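Local coordinates for protein adenosine kinase (Sinorhizobium meliloti, PDB 3UBO) that binds adenosine and ADP and probably phosphorylates adenosine to AMP, as a kinase of the pfkB family, at residues A[12-17]-A[77-82]; A[81-86]-A[101-106]; A[60-65]-A[156-161]; A[135-140]-A[163-168]. All blocks are in the same frame, centred on the assembly; numbering follows the deposited sequence.

Interactions 1 and 3 help build the adenosine pocket. Their centres are about 7 Å apart, both touch the nucleoside, and Asn13 N meets Glu158 OE2 at 2.6 Å between them. Interaction 2 shares Gly81 and Lys82 with interaction 1, its centre again about 7 Å away, and carries the same parallel sheet outward from strand 77-80 to strand 102-103. Interaction 4 joins two loops, the Pro164 side chain lying about 7 Å from adenosine. Lys82, packed on Cys136 and Leu139, ties it to interactions 1 and 2, and Leu161 on Ala167 ties it to interaction 3; its centre is about 12 Å from those of 1 and 3. Interactions 2 and 3 do not touch, their nearest atoms being about 6 Å apart.

Interaction 1. Residues A[12-17]-A[77-82]; sequences GNAIVD and AAYFGK. With ADN (adenosine), chain C.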
loop_
_atom_site.group_PDB
_atom_site.type_symbol
_atom_site.label_atom_id
_atom_site.label_comp_id
_atom_site.label_asym_id
_atom_site.label_seq_id
_atom_site.Cartn_x
_atom_site.Cartn_y
_atom_site.Cartn_z
ATOM N N GLY A 12 4.152 21.430 1.721
ATOM C CA GLY A 12 4.989 20.571 0.895
ATOM C C GLY A 12 4.239 20.000 -0.311
ATOM O O GLY A 12 3.006 20.051 -0.380
ATOM N N ASN A 13 4.996 19.477 -1.269
ATOM C CA ASN A 13 4.462 18.824 -2.454
ATOM C C ASN A 13 3.586 17.639 -2.115
ATOM O O ASN A 13 4.066 16.641 -1.545
ATOM C CB ASN A 13 5.657 18.335 -3.214
ATOM C CG ASN A 13 6.351 19.419 -3.857
ATOM O OD1 ASN A 13 5.677 20.301 -4.413
ATOM N ND2 ASN A 13 7.671 19.434 -3.797
ATOM N N ALA A 14 2.310 17.707 -2.437
ATOM C CA ALA A 14 1.442 16.590 -2.160
ATOM C C ALA A 14 1.696 15.438 -3.151
ATOM O O ALA A 14 1.490 15.586 -4.355
ATOM C CB ALA A 14 0.007 17.032 -2.198
ATOM N N ILE A 15 2.165 14.301 -2.677
ATOM C CA ILE A 15 2.707 13.248 -3.565
ATOM C C ILE A 15 2.162 11.867 -3.183
ATOM O O ILE A 15 2.116 11.516 -1.996
ATOM C CB ILE A 15 4.244 13.220 -3.572
ATOM C CG1 ILE A 15 4.775 14.568 -4.093
ATOM C CG2 ILE A 15 4.726 12.041 -4.349
ATOM C CD1 ILE A 15 6.265 14.680 -4.004
ATOM N N VAL A 16 1.667 11.116 -4.170
ATOM C CA VAL A 16 1.398 9.712 -3.887
ATOM C C VAL A 16 2.542 8.810 -4.371
ATOM O O VAL A 16 3.066 9.013 -5.482
ATOM C CB VAL A 16 0.044 9.266 -4.338
ATOM C CG1 VAL A 16 -0.199 7.755 -3.935
ATOM C CG2 VAL A 16 -0.927 10.156 -3.718
ATOM N N ASP A 17 2.977 7.913 -3.484
ATOM C CA ASP A 17 4.145 7.050 -3.711
ATOM C C ASP A 17 3.783 5.708 -4.288
ATOM O O ASP A 17 2.944 4.949 -3.715
ATOM C CB ASP A 17 4.907 6.807 -2.396
ATOM C CG ASP A 17 5.717 7.992 -1.995
ATOM O OD1 ASP A 17 5.577 8.969 -2.734
ATOM O OD2 ASP A 17 6.462 8.000 -0.994
ATOM N N ALA A 77 -1.976 18.789 14.118
ATOM C CA ALA A 77 -1.259 19.133 12.885
ATOM C C ALA A 77 -2.205 19.573 11.736
ATOM O O ALA A 77 -3.399 19.254 11.725
ATOM C CB ALA A 77 -0.381 17.913 12.449
ATOM N N ALA A 78 -1.623 20.241 10.754
ATOM C CA ALA A 78 -2.376 20.750 9.595
ATOM C C ALA A 78 -1.439 20.836 8.396
ATOM O O ALA A 78 -0.174 20.975 8.552
ATOM C CB ALA A 78 -3.019 22.128 9.877
ATOM N N TYR A 79 -2.050 20.740 7.205
ATOM C CA TYR A 79 -1.235 20.534 5.999
ATOM C C TYR A 79 -1.821 21.290 4.839
ATOM O O TYR A 79 -3.055 21.382 4.690
ATOM C CB TYR A 79 -0.986 18.998 5.663
ATOM C CG TYR A 79 -0.257 18.767 4.304
ATOM C CD1 TYR A 79 1.119 18.975 4.188
ATOM C CD2 TYR A 79 -0.964 18.380 3.149
ATOM C CE1 TYR A 79 1.765 18.814 3.022
ATOM C CE2 TYR A 79 -0.303 18.183 1.960
ATOM C CZ TYR A 79 1.058 18.422 1.914
ATOM O OH TYR A 79 1.724 18.286 0.731
ATOM N N PHE A 80 -0.928 21.877 4.054
ATOM C CA PHE A 80 -1.358 22.502 2.815
ATOM C C PHE A 80 -0.611 21.816 1.673
ATOM O O PHE A 80 0.658 21.778 1.709
ATOM C CB PHE A 80 -0.984 24.010 2.733
ATOM C CG PHE A 80 -1.503 24.880 3.860
ATOM C CD1 PHE A 80 -2.659 24.535 4.581
ATOM C CD2 PHE A 80 -0.834 26.095 4.172
ATOM C CE1 PHE A 80 -3.157 25.417 5.568
ATOM C CE2 PHE A 80 -1.286 26.938 5.169
ATOM C CZ PHE A 80 -2.460 26.632 5.851
ATOM N N GLY A 81 -1.340 21.290 0.694
ATOM C CA GLY A 81 -0.728 20.618 -0.437
ATOM C C GLY A 81 -1.497 20.839 -1.725
ATOM O O GLY A 81 -2.638 21.301 -1.706
ATOM N N LYS A 82 -0.869 20.507 -2.848
ATOM C CA LYS A 82 -1.497 20.672 -4.153
ATOM C C LYS A 82 -1.869 19.324 -4.762
ATOM O O LYS A 82 -1.000 18.500 -5.048
ATOM C CB LYS A 82 -0.572 21.439 -5.101
ATOM C CG LYS A 82 -1.201 22.682 -5.710
ATOM C CD LYS A 82 -2.716 22.639 -5.611
ATOM C CE LYS A 82 -3.282 23.986 -5.191
ATOM N NZ LYS A 82 -4.763 23.945 -5.044
HETATM O "O5'" ADN C . 11.610 11.448 2.033
HETATM C "C5'" ADN C . 10.406 10.593 2.033
HETATM C "C4'" ADN C . 9.276 11.071 1.057
HETATM O "O4'" ADN C . 9.748 11.947 0.027
HETATM C "C3'" ADN C . 8.194 10.149 0.288
HETATM O "O3'" ADN C . 7.084 9.532 0.895
HETATM C "C2'" ADN C . 7.810 11.037 -0.943
HETATM O "O2'" ADN C . 6.397 11.229 -1.169
HETATM C "C1'" ADN C . 8.596 12.258 -0.673
HETATM N N9 ADN C . 9.015 12.930 -1.940
HETATM C C8 ADN C . 9.733 12.455 -3.075
HETATM N N7 ADN C . 10.004 13.535 -3.958
HETATM C C5 ADN C . 9.457 14.680 -3.352
HETATM C C6 ADN C . 9.390 16.041 -3.762
HETATM N N6 ADN C . 9.984 16.494 -4.991
HETATM N N1 ADN C . 8.739 16.979 -2.882
HETATM C C2 ADN C . 8.177 16.540 -1.639
HETATM N N3 ADN C . 8.222 15.196 -1.193
HETATM C C4 ADN C . 8.850 14.294 -2.084
#
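Tyr79 reaches from strand 77-80 to the backbone of Gly12, where its hydroxyl donates a hydrogen bond to the carbonyl oxygen. The modelled separation of Tyr79 OH and Gly12 O, 2.4 Å, is too short to be trusted as a length, but the donor and acceptor are clear. With CG anti to the backbone N (chi1 174°), the side chain carries the phenol across to the Gly12 carbonyl, with OH also near the Ala14 methyl. Ala14 contributes that methyl at the ring edge, near the ring plane, with CB 4.3 Å from Tyr79 CE2. The same methyl rests against the backbone of Gly81 and Lys82, 4.1 Å from Gly81 CA and 3.4 Å from Lys82 O. This is the close-packed part, and it is wholly buried.

Beyond Ala14 the contact thins out quickly. Ile15 and Asp17 make no contact with 77-82 and serve adenosine instead, so the loose side faces the ligand and not bulk solvent. Asn13, whose CB points away from Tyr79, donates from ND2 to adenosine N1 at 2.8 Å with an N-H...N angle of 161°. Asp17 OD1 accepts from O2' at 2.9 Å, and OD2 accepts from O3'. The segment thus passes from Gly12-Ala14, packed on the parallel sheet, into strand 16-21, with Asn13, Ile15 and Asp17 lining the adenosine pocket of a ribokinase-like (pfkB) fold.

Interaction 2. Residues A[81-86]-A[101-106]; sequences GKVADD and VHFQTK
Lys82 NZ sits close to the Lys106 carbonyl, and a long, weak ion pair with Asp143 gives the ammonium a second polar neighbour. The modelled distance from Lys82 NZ to Lys106 O, 2.5 Å, is short for this resolution and leaves the character of the approach undecided. The lysine chain is bent at chi2 and chi3, which brings its end back to the other segment although its CB points away from it. The methyl of Thr105 lies alongside, with CG2 4.0 Å from Lys82 NZ, and also faces the carbonyl oxygen of Gly81.

Phe103 supplies the apolar half. A chi1 of -175° swings the ring away from its own amide and directs it at the backbone of Gly81, to which it presents its edge. Gly81 N lies in the ring plane, 3.6 Å from Phe103 CE1, and Val83 CG2 comes near the same plane at 4.4 Å from Phe103 CZ.

Helix 87-98 links the two segments, capped at its start by Asp86 OD1 on Gly89 N, and it packs on Phe103 through Thr93 and Ile96. The unit is a beta-alpha-beta crossover: strand 77-80, the loop containing 81-86, helix 87-98, then the short, weakly bonded parallel strand 102-103 at the edge of the sheet.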
loop_
_atom_site.group_PDB
_atom_site.type_symbol
_atom_site.label_atom_id
_atom_site.label_comp_id
_atom_site.label_asym_id
_atom_site.label_seq_id
_atom_site.Cartn_x
_atom_site.Cartn_y
_atom_site.Cartn_z
ATOM N N GLY A 81 -1.340 21.290 0.694
ATOM C CA GLY A 81 -0.728 20.618 -0.437
ATOM C C GLY A 81 -1.497 20.839 -1.725
ATOM O O GLY A 81 -2.638 21.301 -1.706
ATOM N N LYS A 82 -0.869 20.507 -2.848
ATOM C CA LYS A 82 -1.497 20.672 -4.153
ATOM C C LYS A 82 -1.869 19.324 -4.762
ATOM O O LYS A 82 -1.000 18.500 -5.048
ATOM C CB LYS A 82 -0.572 21.439 -5.101
ATOM C CG LYS A 82 -1.201 22.682 -5.710
ATOM C CD LYS A 82 -2.716 22.639 -5.611
ATOM C CE LYS A 82 -3.282 23.986 -5.191
ATOM N NZ LYS A 82 -4.763 23.945 -5.044
ATOM N N VAL A 83 -3.166 19.107 -4.958
ATOM C CA VAL A 83 -3.656 17.861 -5.535
ATOM C C VAL A 83 -4.807 18.117 -6.501
ATOM O O VAL A 83 -5.501 19.129 -6.400
ATOM C CB VAL A 83 -4.124 16.879 -4.444
ATOM C CG1 VAL A 83 -2.955 16.476 -3.557
ATOM C CG2 VAL A 83 -5.240 17.498 -3.617
ATOM N N ALA A 84 -5.003 17.197 -7.439
ATOM C CA ALA A 84 -6.049 17.321 -8.408
ATOM C C ALA A 84 -7.329 16.671 -7.921
ATOM O O ALA A 84 -7.366 15.984 -6.925
ATOM C CB ALA A 84 -5.619 16.813 -9.730
ATOM N N ASP A 85 -8.413 16.996 -8.598
ATOM C CA ASP A 85 -9.758 16.547 -8.271
ATOM C C ASP A 85 -9.931 15.055 -8.676
ATOM O O ASP A 85 -11.044 14.567 -8.890
ATOM C CB ASP A 85 -10.742 17.435 -9.041
ATOM C CG ASP A 85 -12.216 17.098 -8.734
ATOM O OD1 ASP A 85 -12.415 16.277 -7.780
ATOM O OD2 ASP A 85 -13.153 17.667 -9.419
ATOM N N ASP A 86 -8.821 14.317 -8.732
ATOM C CA ASP A 86 -8.792 12.919 -9.233
ATOM C C ASP A 86 -8.697 11.815 -8.120
ATOM O O ASP A 86 -8.840 12.085 -6.927
ATOM C CB ASP A 86 -7.648 12.788 -10.244
ATOM C CG ASP A 86 -6.328 13.185 -9.652
ATOM O OD1 ASP A 86 -6.239 13.043 -8.398
ATOM O OD2 ASP A 86 -5.409 13.615 -10.416
ATOM N N VAL A 101 -5.135 15.055 10.738
ATOM C CA VAL A 101 -4.607 16.327 10.290
ATOM C C VAL A 101 -5.694 17.145 9.603
ATOM O O VAL A 101 -6.670 16.595 9.064
ATOM C CB VAL A 101 -3.381 16.176 9.373
ATOM C CG1 VAL A 101 -3.082 17.481 8.712
ATOM C CG2 VAL A 101 -2.208 15.718 10.155
ATOM N N HIS A 102 -5.533 18.471 9.688
ATOM C CA HIS A 102 -6.449 19.461 9.089
ATOM C C HIS A 102 -5.904 19.700 7.700
ATOM O O HIS A 102 -4.730 20.133 7.512
ATOM C CB HIS A 102 -6.559 20.791 9.914
ATOM C CG HIS A 102 -7.281 21.910 9.190
ATOM N ND1 HIS A 102 -8.648 22.117 9.293
ATOM C CD2 HIS A 102 -6.819 22.874 8.338
ATOM C CE1 HIS A 102 -8.996 23.142 8.525
ATOM N NE2 HIS A 102 -7.904 23.623 7.944
ATOM N N PHE A 103 -6.763 19.359 6.742
ATOM C CA PHE A 103 -6.442 19.473 5.314
ATOM C C PHE A 103 -7.651 19.958 4.521
ATOM O O PHE A 103 -8.620 19.205 4.356
ATOM C CB PHE A 103 -6.038 18.123 4.748
ATOM C CG PHE A 103 -5.586 18.215 3.328
ATOM C CD1 PHE A 103 -4.452 18.970 3.011
ATOM C CD2 PHE A 103 -6.280 17.554 2.303
ATOM C CE1 PHE A 103 -4.005 19.041 1.707
ATOM C CE2 PHE A 103 -5.837 17.644 1.014
ATOM C CZ PHE A 103 -4.698 18.381 0.710
ATOM N N GLN A 104 -7.584 21.201 4.035
ATOM C CA GLN A 104 -8.750 21.897 3.487
ATOM C C GLN A 104 -8.384 22.508 2.146
ATOM O O GLN A 104 -9.268 22.781 1.340
ATOM C CB GLN A 104 -9.268 22.941 4.480
ATOM C CG GLN A 104 -10.063 22.304 5.594
ATOM C CD GLN A 104 -11.213 21.424 5.047
ATOM O OE1 GLN A 104 -11.926 21.866 4.118
ATOM N NE2 GLN A 104 -11.396 20.187 5.587
ATOM N N THR A 105 -7.083 22.695 1.897
ATOM C CA THR A 105 -6.612 23.113 0.571
ATOM C C THR A 105 -7.461 22.643 -0.631
ATOM O O THR A 105 -7.880 21.482 -0.676
ATOM C CB THR A 105 -5.149 22.823 0.344
ATOM O OG1 THR A 105 -4.410 23.705 1.188
ATOM C CG2 THR A 105 -4.827 23.154 -1.087
ATOM N N LYS A 106 -7.768 23.578 -1.558
ATOM C CA LYS A 106 -8.663 23.302 -2.686
ATOM C C LYS A 106 -7.982 22.500 -3.810
ATOM O O LYS A 106 -6.862 22.795 -4.202
ATOM C CB LYS A 106 -9.222 24.600 -3.226
ATOM C CG LYS A 106 -10.552 24.452 -4.021
ATOM C CD LYS A 106 -10.717 25.490 -5.197
ATOM C CE LYS A 106 -12.223 25.969 -5.359
ATOM N NZ LYS A 106 -12.941 26.188 -4.024
#

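Interaction 3. Residues A[60-65]-A[156-161]; sequences GGSAGN and YFEGYL. With ADN (adenosine), chain C.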
loop_
_atom_site.group_PDB
_atom_site.type_symbol
_atom_site.label_atom_id
_atom_site.label_comp_id
_atom_site.label_asym_id
_atom_site.label_seq_id
_atom_site.Cartn_x
_atom_site.Cartn_y
_atom_site.Cartn_z
ATOM N N GLY A 60 2.575 9.927 0.351
ATOM C CA GLY A 60 3.866 10.413 0.779
ATOM C C GLY A 60 3.838 11.937 0.881
ATOM O O GLY A 60 2.977 12.579 1.518
ATOM N N GLY A 61 4.811 12.509 0.193
ATOM C CA GLY A 61 5.112 13.923 0.218
ATOM C C GLY A 61 5.915 14.131 1.480
ATOM O O GLY A 61 5.350 13.954 2.556
ATOM N N SER A 62 7.207 14.458 1.344
ATOM C CA SER A 62 8.036 14.722 2.522
ATOM C C SER A 62 7.339 15.485 3.721
ATOM O O SER A 62 7.104 14.883 4.779
ATOM C CB SER A 62 9.367 15.301 2.130
ATOM O OG SER A 62 10.055 15.640 3.291
ATOM N N ALA A 63 6.928 16.743 3.527
ATOM C CA ALA A 63 6.134 17.448 4.502
ATOM C C ALA A 63 4.825 16.769 4.884
ATOM O O ALA A 63 4.374 16.873 6.020
ATOM C CB ALA A 63 5.830 18.855 4.034
ATOM N N GLY A 64 4.183 16.067 3.979
ATOM C CA GLY A 64 2.892 15.498 4.322
ATOM C C GLY A 64 3.054 14.364 5.312
ATOM O O GLY A 64 2.113 14.042 6.063
ATOM N N ASN A 65 4.258 13.765 5.305
ATOM C CA ASN A 65 4.560 12.620 6.102
ATOM C C ASN A 65 4.800 13.148 7.513
ATOM O O ASN A 65 4.254 12.634 8.503
ATOM C CB ASN A 65 5.807 11.888 5.546
ATOM C CG ASN A 65 5.524 11.066 4.272
ATOM O OD1 ASN A 65 4.357 10.670 3.977
ATOM N ND2 ASN A 65 6.613 10.788 3.523
ATOM N N TYR A 156 6.181 24.313 9.082
ATOM C CA TYR A 156 7.292 23.578 8.492
ATOM C C TYR A 156 7.014 23.265 7.034
ATOM O O TYR A 156 5.860 22.950 6.676
ATOM C CB TYR A 156 7.445 22.333 9.277
ATOM C CG TYR A 156 8.417 21.292 8.774
ATOM C CD1 TYR A 156 9.773 21.380 9.070
ATOM C CD2 TYR A 156 7.971 20.185 8.066
ATOM C CE1 TYR A 156 10.668 20.411 8.663
ATOM C CE2 TYR A 156 8.874 19.174 7.663
ATOM C CZ TYR A 156 10.230 19.282 7.964
ATOM O OH TYR A 156 11.141 18.287 7.576
ATOM N N PHE A 157 8.062 23.376 6.203
ATOM C CA PHE A 157 7.922 23.316 4.737
ATOM C C PHE A 157 9.181 22.771 4.078
ATOM O O PHE A 157 10.291 22.939 4.610
ATOM C CB PHE A 157 7.620 24.729 4.146
ATOM C CG PHE A 157 8.831 25.678 4.170
ATOM C CD1 PHE A 157 9.061 26.522 5.264
ATOM C CD2 PHE A 157 9.766 25.674 3.129
ATOM C CE1 PHE A 157 10.177 27.347 5.308
ATOM C CE2 PHE A 157 10.884 26.495 3.159
ATOM C CZ PHE A 157 11.090 27.335 4.252
ATOM N N GLU A 158 9.007 22.163 2.896
ATOM C CA GLU A 158 10.130 21.495 2.175
ATOM C C GLU A 158 10.996 22.472 1.388
ATOM O O GLU A 158 10.449 23.423 0.804
ATOM C CB GLU A 158 9.636 20.370 1.188
ATOM C CG GLU A 158 8.748 19.216 1.752
ATOM C CD GLU A 158 7.571 18.910 0.799
ATOM O OE1 GLU A 158 6.861 17.887 1.068
ATOM O OE2 GLU A 158 7.336 19.719 -0.198
ATOM N N GLY A 159 12.313 22.261 1.370
ATOM C CA GLY A 159 13.158 22.798 0.316
ATOM C C GLY A 159 12.619 22.362 -1.056
ATOM O O GLY A 159 12.668 23.107 -2.057
ATOM N N TYR A 160 12.051 21.150 -1.088
ATOM C CA TYR A 160 11.524 20.528 -2.311
ATOM C C TYR A 160 10.564 21.432 -3.090
ATOM O O TYR A 160 10.177 21.093 -4.215
ATOM C CB TYR A 160 10.752 19.229 -1.987
ATOM C CG TYR A 160 11.591 17.979 -1.872
ATOM C CD1 TYR A 160 11.221 16.955 -0.990
ATOM C CD2 TYR A 160 12.743 17.818 -2.614
ATOM C CE1 TYR A 160 11.993 15.821 -0.827
ATOM C CE2 TYR A 160 13.511 16.676 -2.462
ATOM C CZ TYR A 160 13.128 15.679 -1.560
ATOM O OH TYR A 160 13.871 14.529 -1.419
ATOM N N LEU A 161 10.148 22.527 -2.436
ATOM C CA LEU A 161 9.069 23.414 -2.848
ATOM C C LEU A 161 9.649 24.510 -3.699
ATOM O O LEU A 161 8.934 25.271 -4.324
ATOM C CB LEU A 161 8.419 24.066 -1.643
ATOM C CG LEU A 161 7.244 23.343 -0.994
ATOM C CD1 LEU A 161 6.544 24.277 -0.013
ATOM C CD2 LEU A 161 6.244 22.794 -1.996
HETATM O "O5'" ADN C . 11.610 11.448 2.033
HETATM C "C5'" ADN C . 10.406 10.593 2.033
HETATM C "C4'" ADN C . 9.276 11.071 1.057
HETATM O "O4'" ADN C . 9.748 11.947 0.027
HETATM C "C3'" ADN C . 8.194 10.149 0.288
HETATM O "O3'" ADN C . 7.084 9.532 0.895
HETATM C "C2'" ADN C . 7.810 11.037 -0.943
HETATM O "O2'" ADN C . 6.397 11.229 -1.169
HETATM C "C1'" ADN C . 8.596 12.258 -0.673
HETATM N N9 ADN C . 9.015 12.930 -1.940
HETATM C C8 ADN C . 9.733 12.455 -3.075
HETATM N N7 ADN C . 10.004 13.535 -3.958
HETATM C C5 ADN C . 9.457 14.680 -3.352
HETATM C C6 ADN C . 9.390 16.041 -3.762
HETATM N N6 ADN C . 9.984 16.494 -4.991
HETATM N N1 ADN C . 8.739 16.979 -2.882
HETATM C C2 ADN C . 8.177 16.540 -1.639
HETATM N N3 ADN C . 8.222 15.196 -1.193
HETATM C C4 ADN C . 8.850 14.294 -2.084
#
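Glu158 and Ala63 make the polar link between the segments: Ala63 N donates to Glu158 OE1 at 2.7 Å with an N-H...O angle of 154°. The amide meets the carboxylate on its anti side, 17° out of plane. Glu158 CG lies beside the backbone N (chi1 -56°) and the chain bends at chi2, turning the carboxylate toward the first turn of helix 62-73. Its other oxygen, OE2, accepts from Asn13 N, so one buried carboxylate joins two backbone amides from different parts of the fold. The helix start probably also favours its negative charge.

A second set of hydrogen bonds holds the nucleoside. Ser62 N donates to adenosine N3 at 2.8 Å and Asn65 ND2 to O3' at 3.0 Å. Gly61 N donates to O2', at a modelled distance too short to be relied on. Asp280 accepts a bond from the same Asn65 amide nitrogen and pairs with Ser62 OG, so it holds two of the polar groups of this helix start.

Van der Waals contacts complete the seat. Adenosine C6 stands 3.4 Å above the plane of the Tyr160 ring, offset toward its rim, with the purine tilted rather than parallel to the phenol. Ile15 lies on the opposite purine face. Ser62 CB meets the edge of the phenol, 4.0 Å from Tyr160 CD1.

A glycine pair, Gly60 and Gly61, leading into a helix, with the amides of Gly61 and Ser62 at the helix start bonded to the nucleoside, is consistent with the Gly-Gly element of the pfkB-family substrate site.

Interaction 4. Residues A[135-140]-A[163-168]; sequences ACVELG and DPPRAK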
loop_
_atom_site.group_PDB
_atom_site.type_symbol
_atom_site.label_atom_id
_atom_site.label_comp_id
_atom_site.label_asym_id
_atom_site.label_seq_id
_atom_site.Cartn_x
_atom_site.Cartn_y
_atom_site.Cartn_z
ATOM N N ALA A 135 -0.174 18.239 -10.267
ATOM C CA ALA A 135 -0.854 19.307 -9.540
ATOM C C ALA A 135 0.066 20.209 -8.660
ATOM O O ALA A 135 -0.032 21.419 -8.708
ATOM C CB ALA A 135 -2.065 18.744 -8.752
ATOM N N CYS A 136 1.003 19.659 -7.901
ATOM C CA CYS A 136 1.960 20.463 -7.142
ATOM C C CYS A 136 2.554 21.786 -7.769
ATOM O O CYS A 136 3.097 22.631 -7.061
ATOM C CB CYS A 136 3.084 19.542 -6.619
ATOM S SG CYS A 136 2.360 18.146 -5.619
ATOM N N VAL A 137 2.498 22.008 -9.064
ATOM C CA VAL A 137 3.102 23.270 -9.551
ATOM C C VAL A 137 2.160 24.479 -9.361
ATOM O O VAL A 137 2.596 25.609 -9.234
ATOM C CB VAL A 137 3.525 23.183 -11.019
ATOM C CG1 VAL A 137 4.699 22.232 -11.195
ATOM C CG2 VAL A 137 2.307 22.789 -11.867
ATOM N N GLU A 138 0.866 24.169 -9.334
ATOM C CA GLU A 138 -0.267 25.072 -9.054
ATOM C C GLU A 138 -0.351 25.495 -7.596
ATOM O O GLU A 138 -1.320 26.107 -7.197
ATOM C CB GLU A 138 -1.617 24.373 -9.343
ATOM C CG GLU A 138 -1.850 23.855 -10.758
ATOM C CD GLU A 138 -1.895 24.958 -11.842
ATOM O OE1 GLU A 138 -1.964 26.177 -11.457
ATOM O OE2 GLU A 138 -1.874 24.601 -13.071
ATOM N N LEU A 139 0.614 25.130 -6.765
ATOM C CA LEU A 139 0.468 25.515 -5.380
ATOM C C LEU A 139 1.064 26.880 -5.247
ATOM O O LEU A 139 2.218 27.127 -5.694
ATOM C CB LEU A 139 1.191 24.560 -4.432
ATOM C CG LEU A 139 1.225 25.020 -2.958
ATOM C CD1 LEU A 139 0.016 24.491 -2.127
ATOM C CD2 LEU A 139 2.587 24.750 -2.331
ATOM N N GLY A 140 0.297 27.740 -4.605
ATOM C CA GLY A 140 0.795 29.069 -4.363
ATOM C C GLY A 140 0.098 29.811 -3.232
ATOM O O GLY A 140 -0.614 29.169 -2.407
ATOM N N ASP A 163 11.255 23.813 -6.386
ATOM C CA ASP A 163 11.131 23.284 -7.746
ATOM C C ASP A 163 9.917 23.815 -8.483
ATOM O O ASP A 163 10.061 24.325 -9.612
ATOM C CB ASP A 163 11.169 21.741 -7.780
ATOM C CG ASP A 163 12.565 21.190 -7.554
ATOM O OD1 ASP A 163 13.512 21.791 -8.118
ATOM O OD2 ASP A 163 12.726 20.197 -6.784
ATOM N N PRO A 164 8.714 23.697 -7.882
ATOM C CA PRO A 164 7.576 24.265 -8.606
ATOM C C PRO A 164 7.776 25.777 -8.855
ATOM O O PRO A 164 8.848 26.349 -8.573
ATOM C CB PRO A 164 6.358 23.973 -7.693
ATOM C CG PRO A 164 6.792 23.134 -6.621
ATOM C CD PRO A 164 8.295 22.872 -6.735
ATOM N N PRO A 165 6.770 26.430 -9.436
ATOM C CA PRO A 165 7.113 27.807 -9.842
ATOM C C PRO A 165 6.885 28.841 -8.692
ATOM O O PRO A 165 7.803 29.634 -8.350
ATOM C CB PRO A 165 6.180 28.068 -11.038
ATOM C CG PRO A 165 5.364 26.795 -11.238
ATOM C CD PRO A 165 5.481 25.979 -9.971
ATOM N N ARG A 166 5.696 28.739 -8.076
ATOM C CA ARG A 166 5.163 29.718 -7.160
ATOM C C ARG A 166 4.897 29.204 -5.755
ATOM O O ARG A 166 3.973 29.680 -5.067
ATOM C CB ARG A 166 3.837 30.213 -7.716
ATOM C CG ARG A 166 3.902 30.554 -9.176
ATOM C CD ARG A 166 2.578 30.360 -9.744
ATOM N NE ARG A 166 1.513 31.047 -8.992
ATOM C CZ ARG A 166 0.469 30.402 -8.451
ATOM N NH1 ARG A 166 0.415 29.068 -8.586
ATOM N NH2 ARG A 166 -0.508 31.059 -7.800
ATOM N N ALA A 167 5.692 28.251 -5.302
ATOM C CA ALA A 167 5.498 27.788 -3.951
ATOM C C ALA A 167 6.258 28.692 -2.985
ATOM O O ALA A 167 5.650 29.115 -2.017
ATOM C CB ALA A 167 5.843 26.308 -3.777
ATOM N N LYS A 168 7.544 28.990 -3.245
ATOM C CA LYS A 168 8.282 30.072 -2.560
ATOM C C LYS A 168 7.409 31.350 -2.198
ATOM O O LYS A 168 7.615 31.960 -1.135
ATOM C CB LYS A 168 9.539 30.461 -3.375
ATOM C CG LYS A 168 9.260 31.140 -4.768
ATOM C CD LYS A 168 10.352 30.773 -5.809
ATOM C CE LYS A 168 11.468 31.838 -6.001
ATOM N NZ LYS A 168 12.921 31.329 -6.195
#
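Val137 crosses Pro165 obliquely, CB lying 3.6 Å from Pro165 CD, where two connecting loops of the ribokinase-like fold meet. One leads from strand 127-132 toward helix 146-150, the other from strand 152-158 toward helix 168-179. Both proline rings touch backbone and side chain of Val137. Pro164 brings its CB near the Cys136 carbonyl and 3.8 Å from Val137 CA, while Pro165 CD lies near the Val137 carbonyl as well as its CB.

Deeper in, Leu139 has chi1 at 172°, which points its branch away from its own amide nitrogen. That carries CD2 to the methyl of Ala167, at 3.9 Å from its CB, and this pair is buried whereas Pro165 is exposed.

Arg166 reaches over residues 138-140. Its chain bends at chi3, laying one guanidinium face over Gly140 CA and turning an edge to the Glu138 carbonyl, with NH1 3.7 Å from Glu138 O and no hydrogen bond formed. The guanidinium's salt bridge goes from NH2 to Glu142, just past the segment. The Glu138 carboxylate, of opposite charge, stays apart, OE1 being 4.7 Å from Arg166 NH1. The Arg166 carbonyl is approached by Gly140 CA in a CH...O contact, 3.3 Å from Gly140 CA to Arg166 O, with 132° at the hydrogen.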